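PDB 4KT3: putative lipoprotein from Pseudomonas protegens, which probably serves as the immunity protein that binds and neutralises a partner type VI secretion effector, a peptidoglycan glycoside hydrolase. Local coordinates for residues Q35-Q40 with F65-N70; E25-V30 with R107-R112. One frame throughout, in Å; residues are numbered along the deposited sequence.

Contact 1: residues Q35-Q40 with F65-N70; sequences QDYQLQ and FSLGYN
Leu67 meets two residues of the 35-40 loop with its two methyl groups: CD2 goes to the ring of Tyr37 and CD1 to the isobutyl end of Leu39. The distances show one methyl for each partner. Leu67 CD2 lies 3.4 Å from Tyr37 CD1, a close approach for two carbons, and 3.8 Å from Tyr37 CG, so the methyl sits near the CG-CD1 side of the ring rather than by its hydroxyl. It comes at a slant to the ring plane. On the other branch, Leu67 CD1 stands 3.7 Å from Leu39 CD2, and there the two side chains run at about a right angle, touching methyl to methyl.

In Leu67, CG is placed anti to the backbone N (chi1 174°), which carries the branch from the strand toward the loop, and chi2 of 63° turns CD2 to Tyr37 and CD1 to Leu39. Leu67 belongs to strand 62-69 of an antiparallel five-stranded sheet, while 35-40 links helix 21-34 to the edge strand 44-47; the contact therefore lays a helix-to-strand connection over one face of the sheet. Leu32 of that helix touches both Tyr37 and Leu39, and Phe83 of strand 78-86 touches both Tyr37 and Leu67, which extends the apolar cluster on two fronts.

Leu39 gets there by its torsion: its CB does not aim at the strand, but with CG anti to the carbonyl carbon (chi1 -58°) CD2 is brought nearer to it. Burial between the segments is modest, 120 Å² in total, more than half of it on Leu67. Tyr37 also packs on Gly156 of the neighbouring uncharacterized protein chain.

Contact 2: residues E25-V30 with R107-R112; sequences EQVLRV and RALQRR
Val27 and Val30 share a torsion pattern, with CG1 anti to the backbone N and CG2 anti to the carbonyl carbon (chi1 near 172° in both), and in both it is CG2 that comes nearest to Leu109. Leu109 answers with a chi1 of -115°, well away from a staggered position, and an extended chi2; its CD1 methyl is thereby carried toward the pair of valines. Measured contacts agree: Leu109 CD1 lies 3.8 Å from Val30 CG2 and 4.1 Å from Val27 CG2. A single methyl of one helix thus serves two residues, three apart in sequence, on the other. Each valine crosses the leucine at a slant.

Two side-chain pairs are bonded within their own segments. Arg29 grips Glu25 side-on: NE and NH2 both donate to the one oxygen OE2, NE at 2.8 Å, with OE2 lying almost in the guanidinium plane (6° out of it). That salt bridge spans one helical turn, alongside the backbone bond from Arg29 N to Glu25 O. In 107-112, Arg107 NH2 donates to Gln110 OE1 at 2.8 Å, meeting a lone pair in the carbonyl plane. Outside, Gln110 NE2 donates to Gly90 O, which with the first bond fixes the amide's rotation; Arg107 NH2 also reaches Leu101 O, and Arg112 NH2 Leu9 O. Leu109 CD2 lies 3.5 Å above one face of the Arg112 guanidinium, toward its rim.

Leu9, in a loop, touches Leu109, whereas Val85 of strand 78-86 touches Val27 and leads the small patch (146 Å² buried in all) to the sheet. With nearest CA atoms, Val27 to Leu109, 7.4 Å apart, this is largely buried apolar helix-helix packing in an alpha+beta fold, joining helices 21-34 and 104-117.

Contacts 1 and 2 have centres about 17 Å apart and are connected through helix 21-34: residues 25-30 lie on it, and 35-40 belong to the loop that follows it. Along the chain the order is 25-30, 35-40, 65-70, 107-112, which nests contact 1 within the span closed by contact 2. The two also touch directly. Phe65 CB lies 3.5 Å from Leu28 CD2, so strand 62-69 meets the helix nearly two turns before the helix ends. Contact 2 joins the helices, whereas contact 1 ties the loop to the sheet and lies next to the bound partner chain, which does not touch the segments of contact 2.

Contact 1: residues Q35-Q40 with F65-N70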
ATOM      1  N   GLN B  35       8.978  -4.623 -14.857  1.00 53.01           N
ATOM      2  CA  GLN B  35       9.570  -3.548 -14.057  1.00 52.85           C
ATOM      3  C   GLN B  35      10.722  -4.042 -13.186  1.00 55.11           C
ATOM      4  O   GLN B  35      11.225  -3.298 -12.344  1.00 55.36           O
ATOM      5  CB  GLN B  35       8.531  -2.941 -13.116  1.00 53.29           C
ATOM      6  CG  GLN B  35       7.124  -2.832 -13.664  1.00 52.84           C
ATOM      7  CD  GLN B  35       6.852  -1.489 -14.294  1.00 53.31           C
ATOM      8  OE1 GLN B  35       6.464  -1.410 -15.457  1.00 53.82           O
ATOM      9  NE2 GLN B  35       7.040  -0.421 -13.525  1.00 53.56           N
ATOM     10  N   ASP B  36      11.126  -5.294 -13.380  1.00 54.72           N
ATOM     11  CA  ASP B  36      11.990  -5.981 -12.419  1.00 56.86           C
ATOM     12  C   ASP B  36      11.257  -6.174 -11.075  1.00 58.14           C
ATOM     13  O   ASP B  36      10.346  -6.998 -10.981  1.00 58.77           O
ATOM     14  CB  ASP B  36      13.289  -5.201 -12.208  1.00 20.00           C
ATOM     15  N   TYR B  37      11.652  -5.428 -10.045  1.00 58.47           N
ATOM     16  CA  TYR B  37      11.024  -5.515  -8.718  1.00 55.01           C
ATOM     17  C   TYR B  37      11.511  -6.700  -7.866  1.00 56.26           C
ATOM     18  O   TYR B  37      11.324  -6.695  -6.652  1.00 59.05           O
ATOM     19  CB  TYR B  37       9.495  -5.562  -8.805  1.00 51.58           C
ATOM     20  CG  TYR B  37       8.793  -4.222  -8.834  1.00 47.06           C
ATOM     21  CD1 TYR B  37       8.858  -3.344  -7.760  1.00 47.33           C
ATOM     22  CD2 TYR B  37       8.025  -3.861  -9.924  1.00 46.59           C
ATOM     23  CE1 TYR B  37       8.183  -2.126  -7.788  1.00 47.25           C
ATOM     24  CE2 TYR B  37       7.353  -2.656  -9.966  1.00 47.74           C
ATOM     25  CZ  TYR B  37       7.430  -1.793  -8.902  1.00 46.02           C
ATOM     26  OH  TYR B  37       6.742  -0.602  -8.977  1.00 43.02           O
ATOM     27  N   GLN B  38      12.096  -7.721  -8.489  1.00 53.68           N
ATOM     28  CA  GLN B  38      12.785  -8.775  -7.736  1.00 49.21           C
ATOM     29  C   GLN B  38      11.888  -9.766  -6.981  1.00 46.52           C
ATOM     30  O   GLN B  38      12.202 -10.126  -5.850  1.00 45.93           O
ATOM     31  CB  GLN B  38      13.729  -8.120  -6.719  1.00 52.80           C
ATOM     32  N   LEU B  39      10.806 -10.239  -7.600  1.00 43.99           N
ATOM     33  CA  LEU B  39       9.792 -11.019  -6.874  1.00 41.57           C
ATOM     34  C   LEU B  39      10.302 -12.302  -6.218  1.00 44.19           C
ATOM     35  O   LEU B  39       9.657 -12.828  -5.305  1.00 41.74           O
ATOM     36  CB  LEU B  39       8.618 -11.372  -7.794  1.00 39.53           C
ATOM     37  CG  LEU B  39       7.897 -10.187  -8.425  1.00 40.48           C
ATOM     38  CD1 LEU B  39       6.631 -10.662  -9.128  1.00 46.28           C
ATOM     39  CD2 LEU B  39       7.581  -9.138  -7.370  1.00 41.77           C
ATOM     40  N   GLN B  40      11.439 -12.808  -6.692  1.00 48.59           N
ATOM     41  CA  GLN B  40      12.012 -14.046  -6.170  1.00 51.54           C
ATOM     42  C   GLN B  40      13.300 -13.765  -5.396  1.00 51.48           C
ATOM     43  O   GLN B  40      14.387 -14.170  -5.810  1.00 58.37           O
ATOM     44  CB  GLN B  40      12.295 -15.033  -7.312  1.00 49.16           C
ATOM     45  N   PHE B  65      -3.387  -5.272  -4.408  1.00 11.63           N
ATOM     46  CA  PHE B  65      -2.261  -6.090  -3.974  1.00 12.97           C
ATOM     47  C   PHE B  65      -1.153  -5.201  -3.457  1.00 13.92           C
ATOM     48  O   PHE B  65      -0.884  -4.139  -4.023  1.00 13.44           O
ATOM     49  CB  PHE B  65      -1.695  -6.912  -5.142  1.00 13.85           C
ATOM     50  CG  PHE B  65      -2.683  -7.841  -5.749  1.00 12.78           C
ATOM     51  CD1 PHE B  65      -2.822  -9.134  -5.263  1.00 15.20           C
ATOM     52  CD2 PHE B  65      -3.493  -7.423  -6.800  1.00 13.82           C
ATOM     53  CE1 PHE B  65      -3.747  -9.994  -5.814  1.00 13.06           C
ATOM     54  CE2 PHE B  65      -4.416  -8.285  -7.352  1.00 17.11           C
ATOM     55  CZ  PHE B  65      -4.537  -9.573  -6.865  1.00 15.07           C
ATOM     56  N   SER B  66      -0.505  -5.630  -2.381  1.00 12.86           N
ATOM     57  CA  SER B  66       0.683  -4.931  -1.914  1.00 11.35           C
ATOM     58  C   SER B  66       1.918  -5.759  -2.231  1.00 14.70           C
ATOM     59  O   SER B  66       1.870  -6.990  -2.237  1.00 16.62           O
ATOM     60  CB  SER B  66       0.601  -4.661  -0.415  1.00 18.29           C
ATOM     61  OG  SER B  66       0.703  -5.853   0.322  1.00 18.38           O
ATOM     62  N   LEU B  67       3.019  -5.066  -2.509  1.00 13.51           N
ATOM     63  CA  LEU B  67       4.309  -5.685  -2.741  1.00 14.33           C
ATOM     64  C   LEU B  67       5.231  -5.210  -1.631  1.00 13.29           C
ATOM     65  O   LEU B  67       5.411  -4.009  -1.424  1.00 14.85           O
ATOM     66  CB  LEU B  67       4.855  -5.260  -4.090  1.00 15.96           C
ATOM     67  CG  LEU B  67       6.276  -5.718  -4.421  1.00 19.52           C
ATOM     68  CD1 LEU B  67       6.367  -7.238  -4.491  1.00 22.19           C
ATOM     69  CD2 LEU B  67       6.718  -5.079  -5.726  1.00 22.31           C
ATOM     70  N   GLY B  68       5.801  -6.149  -0.896  1.00 18.56           N
ATOM     71  CA  GLY B  68       6.564  -5.787   0.277  1.00 23.65           C
ATOM     72  C   GLY B  68       7.742  -6.685   0.553  1.00 17.41           C
ATOM     73  O   GLY B  68       7.960  -7.676  -0.136  1.00 18.07           O
ATOM     74  N   TYR B  69       8.466  -6.336   1.610  1.00 18.53           N
ATOM     75  CA  TYR B  69       9.749  -6.914   1.900  1.00 18.78           C
ATOM     76  C   TYR B  69      10.029  -6.847   3.395  1.00 15.85           C
ATOM     77  O   TYR B  69       9.985  -5.767   3.979  1.00 16.43           O
ATOM     78  CB  TYR B  69      10.801  -6.110   1.136  1.00 25.55           C
ATOM     79  CG  TYR B  69      12.220  -6.486   1.446  1.00 27.05           C
ATOM     80  CD1 TYR B  69      12.640  -7.794   1.312  1.00 33.22           C
ATOM     81  CD2 TYR B  69      13.146  -5.528   1.851  1.00 28.08           C
ATOM     82  CE1 TYR B  69      13.932  -8.161   1.575  1.00 30.53           C
ATOM     83  CE2 TYR B  69      14.455  -5.883   2.122  1.00 26.63           C
ATOM     84  CZ  TYR B  69      14.843  -7.212   1.983  1.00 27.59           C
ATOM     85  OH  TYR B  69      16.138  -7.622   2.235  1.00 34.36           O
ATOM     86  N   ASN B  70      10.338  -7.993   4.007  1.00 16.51           N
ATOM     87  CA  ASN B  70      10.777  -8.015   5.407  1.00 15.38           C
ATOM     88  C   ASN B  70      12.252  -8.388   5.500  1.00 16.08           C
ATOM     89  O   ASN B  70      12.675  -9.477   5.072  1.00 19.78           O
ATOM     90  CB  ASN B  70       9.940  -8.980   6.256  1.00 18.89           C
ATOM     91  CG  ASN B  70       8.553  -8.450   6.561  1.00 17.75           C
ATOM     92  OD1 ASN B  70       8.395  -7.427   7.240  1.00 16.00           O
ATOM     93  ND2 ASN B  70       7.533  -9.147   6.067  1.00 23.15           N
TER

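Contact 2: residues E25-V30 with R107-R112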
ATOM      1  N   GLU B  25      -3.785 -11.675  -9.569  1.00 19.83           N
ATOM      2  CA  GLU B  25      -2.431 -11.681  -9.031  1.00 19.08           C
ATOM      3  C   GLU B  25      -1.439 -12.164 -10.092  1.00 19.28           C
ATOM      4  O   GLU B  25      -0.318 -11.664 -10.188  1.00 20.29           O
ATOM      5  CB  GLU B  25      -2.317 -12.571  -7.792  1.00 18.69           C
ATOM      6  CG  GLU B  25      -0.972 -12.426  -7.111  1.00 22.55           C
ATOM      7  CD  GLU B  25      -0.739 -13.465  -6.034  1.00 32.52           C
ATOM      8  OE1 GLU B  25      -1.651 -13.723  -5.225  1.00 36.34           O
ATOM      9  OE2 GLU B  25       0.370 -14.028  -5.997  1.00 34.81           O
ATOM     10  N   GLN B  26      -1.846 -13.144 -10.887  1.00 18.95           N
ATOM     11  CA  GLN B  26      -0.965 -13.636 -11.935  1.00 22.04           C
ATOM     12  C   GLN B  26      -0.743 -12.564 -13.004  1.00 22.02           C
ATOM     13  O   GLN B  26       0.370 -12.428 -13.524  1.00 21.71           O
ATOM     14  CB  GLN B  26      -1.486 -14.943 -12.531  1.00 24.87           C
ATOM     15  CG  GLN B  26      -1.373 -16.113 -11.564  1.00 34.39           C
ATOM     16  CD  GLN B  26       0.034 -16.268 -10.985  1.00 37.30           C
ATOM     17  OE1 GLN B  26       1.022 -16.291 -11.723  1.00 38.46           O
ATOM     18  NE2 GLN B  26       0.125 -16.367  -9.657  1.00 40.84           N
ATOM     19  N   VAL B  27      -1.783 -11.787 -13.304  1.00 20.93           N
ATOM     20  CA  VAL B  27      -1.643 -10.638 -14.194  1.00 18.61           C
ATOM     21  C   VAL B  27      -0.627  -9.655 -13.604  1.00 17.43           C
ATOM     22  O   VAL B  27       0.289  -9.206 -14.292  1.00 18.81           O
ATOM     23  CB  VAL B  27      -3.004  -9.921 -14.433  1.00 18.78           C
ATOM     24  CG1 VAL B  27      -2.813  -8.616 -15.188  1.00 19.50           C
ATOM     25  CG2 VAL B  27      -3.960 -10.827 -15.210  1.00 21.74           C
ATOM     26  N   LEU B  28      -0.787  -9.314 -12.328  1.00 18.04           N
ATOM     27  CA  LEU B  28       0.157  -8.419 -11.666  1.00 15.35           C
ATOM     28  C   LEU B  28       1.584  -8.962 -11.761  1.00 20.14           C
ATOM     29  O   LEU B  28       2.531  -8.218 -12.045  1.00 18.11           O
ATOM     30  CB  LEU B  28      -0.238  -8.210 -10.200  1.00 16.07           C
ATOM     31  CG  LEU B  28       0.743  -7.348  -9.406  1.00 17.62           C
ATOM     32  CD1 LEU B  28       0.854  -5.950 -10.017  1.00 20.62           C
ATOM     33  CD2 LEU B  28       0.325  -7.256  -7.949  1.00 17.85           C
ATOM     34  N   ARG B  29       1.751 -10.259 -11.531  1.00 18.20           N
ATOM     35  CA  ARG B  29       3.090 -10.847 -11.579  1.00 20.70           C
ATOM     36  C   ARG B  29       3.732 -10.706 -12.960  1.00 20.21           C
ATOM     37  O   ARG B  29       4.929 -10.433 -13.068  1.00 24.67           O
ATOM     38  CB  ARG B  29       3.059 -12.302 -11.129  1.00 21.61           C
ATOM     39  CG  ARG B  29       2.946 -12.447  -9.629  1.00 23.16           C
ATOM     40  CD  ARG B  29       2.863 -13.895  -9.202  1.00 25.02           C
ATOM     41  NE  ARG B  29       2.601 -13.995  -7.768  1.00 26.39           N
ATOM     42  CZ  ARG B  29       3.533 -13.920  -6.824  1.00 26.57           C
ATOM     43  NH1 ARG B  29       4.810 -13.753  -7.145  1.00 31.78           N
ATOM     44  NH2 ARG B  29       3.188 -14.021  -5.549  1.00 26.12           N
ATOM     45  N   VAL B  30       2.931 -10.856 -14.009  1.00 23.92           N
ATOM     46  CA  VAL B  30       3.398 -10.582 -15.366  1.00 23.47           C
ATOM     47  C   VAL B  30       3.795  -9.105 -15.476  1.00 23.75           C
ATOM     48  O   VAL B  30       4.881  -8.776 -15.953  1.00 28.42           O
ATOM     49  CB  VAL B  30       2.336 -10.964 -16.425  1.00 23.56           C
ATOM     50  CG1 VAL B  30       2.741 -10.477 -17.823  1.00 27.97           C
ATOM     51  CG2 VAL B  30       2.139 -12.482 -16.464  1.00 27.30           C
ATOM     52  N   ARG B 107       0.193  -6.180 -21.969  1.00 19.24           N
ATOM     53  CA  ARG B 107      -0.825  -5.732 -22.923  1.00 22.28           C
ATOM     54  C   ARG B 107      -1.455  -6.908 -23.657  1.00 21.90           C
ATOM     55  O   ARG B 107      -2.660  -6.919 -23.923  1.00 19.30           O
ATOM     56  CB  ARG B 107      -0.214  -4.769 -23.944  1.00 23.74           C
ATOM     57  CG  ARG B 107       0.117  -3.383 -23.382  1.00 25.02           C
ATOM     58  CD  ARG B 107      -1.135  -2.565 -23.059  1.00 29.68           C
ATOM     59  NE  ARG B 107      -0.798  -1.284 -22.430  1.00 34.91           N
ATOM     60  CZ  ARG B 107      -0.658  -1.097 -21.118  1.00 34.38           C
ATOM     61  NH1 ARG B 107      -0.342   0.101 -20.649  1.00 33.72           N
ATOM     62  NH2 ARG B 107      -0.830  -2.099 -20.265  1.00 29.78           N
ATOM     63  N   ALA B 108      -0.636  -7.899 -23.993  1.00 19.94           N
ATOM     64  CA  ALA B 108      -1.131  -9.098 -24.651  1.00 22.97           C
ATOM     65  C   ALA B 108      -2.130  -9.825 -23.744  1.00 23.27           C
ATOM     66  O   ALA B 108      -3.170 -10.297 -24.200  1.00 21.57           O
ATOM     67  CB  ALA B 108       0.033 -10.019 -25.030  1.00 23.13           C
ATOM     68  N   LEU B 109      -1.804  -9.919 -22.460  1.00 21.22           N
ATOM     69  CA  LEU B 109      -2.696 -10.554 -21.497  1.00 22.56           C
ATOM     70  C   LEU B 109      -4.006  -9.787 -21.387  1.00 20.10           C
ATOM     71  O   LEU B 109      -5.088 -10.377 -21.322  1.00 21.29           O
ATOM     72  CB  LEU B 109      -2.042 -10.616 -20.117  1.00 26.84           C
ATOM     73  CG  LEU B 109      -1.730 -11.996 -19.561  1.00 33.99           C
ATOM     74  CD1 LEU B 109      -1.270 -11.842 -18.118  1.00 31.76           C
ATOM     75  CD2 LEU B 109      -2.933 -12.942 -19.676  1.00 33.63           C
ATOM     76  N   GLN B 110      -3.904  -8.465 -21.353  1.00 20.79           N
ATOM     77  CA  GLN B 110      -5.087  -7.621 -21.228  1.00 19.24           C
ATOM     78  C   GLN B 110      -6.009  -7.773 -22.436  1.00 18.25           C
ATOM     79  O   GLN B 110      -7.226  -7.828 -22.281  1.00 19.93           O
ATOM     80  CB  GLN B 110      -4.676  -6.167 -21.023  1.00 16.71           C
ATOM     81  CG  GLN B 110      -3.988  -5.974 -19.669  1.00 19.44           C
ATOM     82  CD  GLN B 110      -3.200  -4.684 -19.548  1.00 20.69           C
ATOM     83  OE1 GLN B 110      -2.737  -4.126 -20.536  1.00 22.41           O
ATOM     84  NE2 GLN B 110      -3.033  -4.213 -18.319  1.00 20.13           N
ATOM     85  N   ARG B 111      -5.443  -7.870 -23.636  1.00 18.85           N
ATOM     86  CA  ARG B 111      -6.279  -8.079 -24.808  1.00 18.42           C
ATOM     87  C   ARG B 111      -6.991  -9.428 -24.721  1.00 21.71           C
ATOM     88  O   ARG B 111      -8.119  -9.569 -25.190  1.00 19.93           O
ATOM     89  CB  ARG B 111      -5.466  -7.990 -26.101  1.00 20.38           C
ATOM     90  CG  ARG B 111      -4.966  -6.587 -26.426  1.00 22.19           C
ATOM     91  CD  ARG B 111      -4.301  -6.524 -27.806  1.00 25.45           C
ATOM     92  NE  ARG B 111      -3.103  -7.356 -27.889  1.00 26.45           N
ATOM     93  CZ  ARG B 111      -1.860  -6.947 -27.638  1.00 29.34           C
ATOM     94  NH1 ARG B 111      -1.616  -5.701 -27.273  1.00 27.55           N
ATOM     95  NH2 ARG B 111      -0.846  -7.799 -27.761  1.00 27.91           N
ATOM     96  N   ARG B 112      -6.324 -10.426 -24.146  1.00 20.21           N
ATOM     97  CA  ARG B 112      -6.931 -11.742 -23.984  1.00 20.19           C
ATOM     98  C   ARG B 112      -8.069 -11.674 -22.970  1.00 19.25           C
ATOM     99  O   ARG B 112      -9.140 -12.236 -23.189  1.00 21.21           O
ATOM    100  CB  ARG B 112      -5.880 -12.758 -23.544  1.00 23.85           C
ATOM    101  CG  ARG B 112      -6.415 -14.134 -23.214  1.00 33.57           C
ATOM    102  CD  ARG B 112      -5.339 -14.999 -22.549  1.00 38.75           C
ATOM    103  NE  ARG B 112      -4.035 -14.897 -23.207  1.00 41.19           N
ATOM    104  CZ  ARG B 112      -2.905 -15.382 -22.696  1.00 45.63           C
ATOM    105  NH1 ARG B 112      -1.762 -15.241 -23.353  1.00 48.66           N
ATOM    106  NH2 ARG B 112      -2.913 -16.007 -21.522  1.00 44.32           N
TER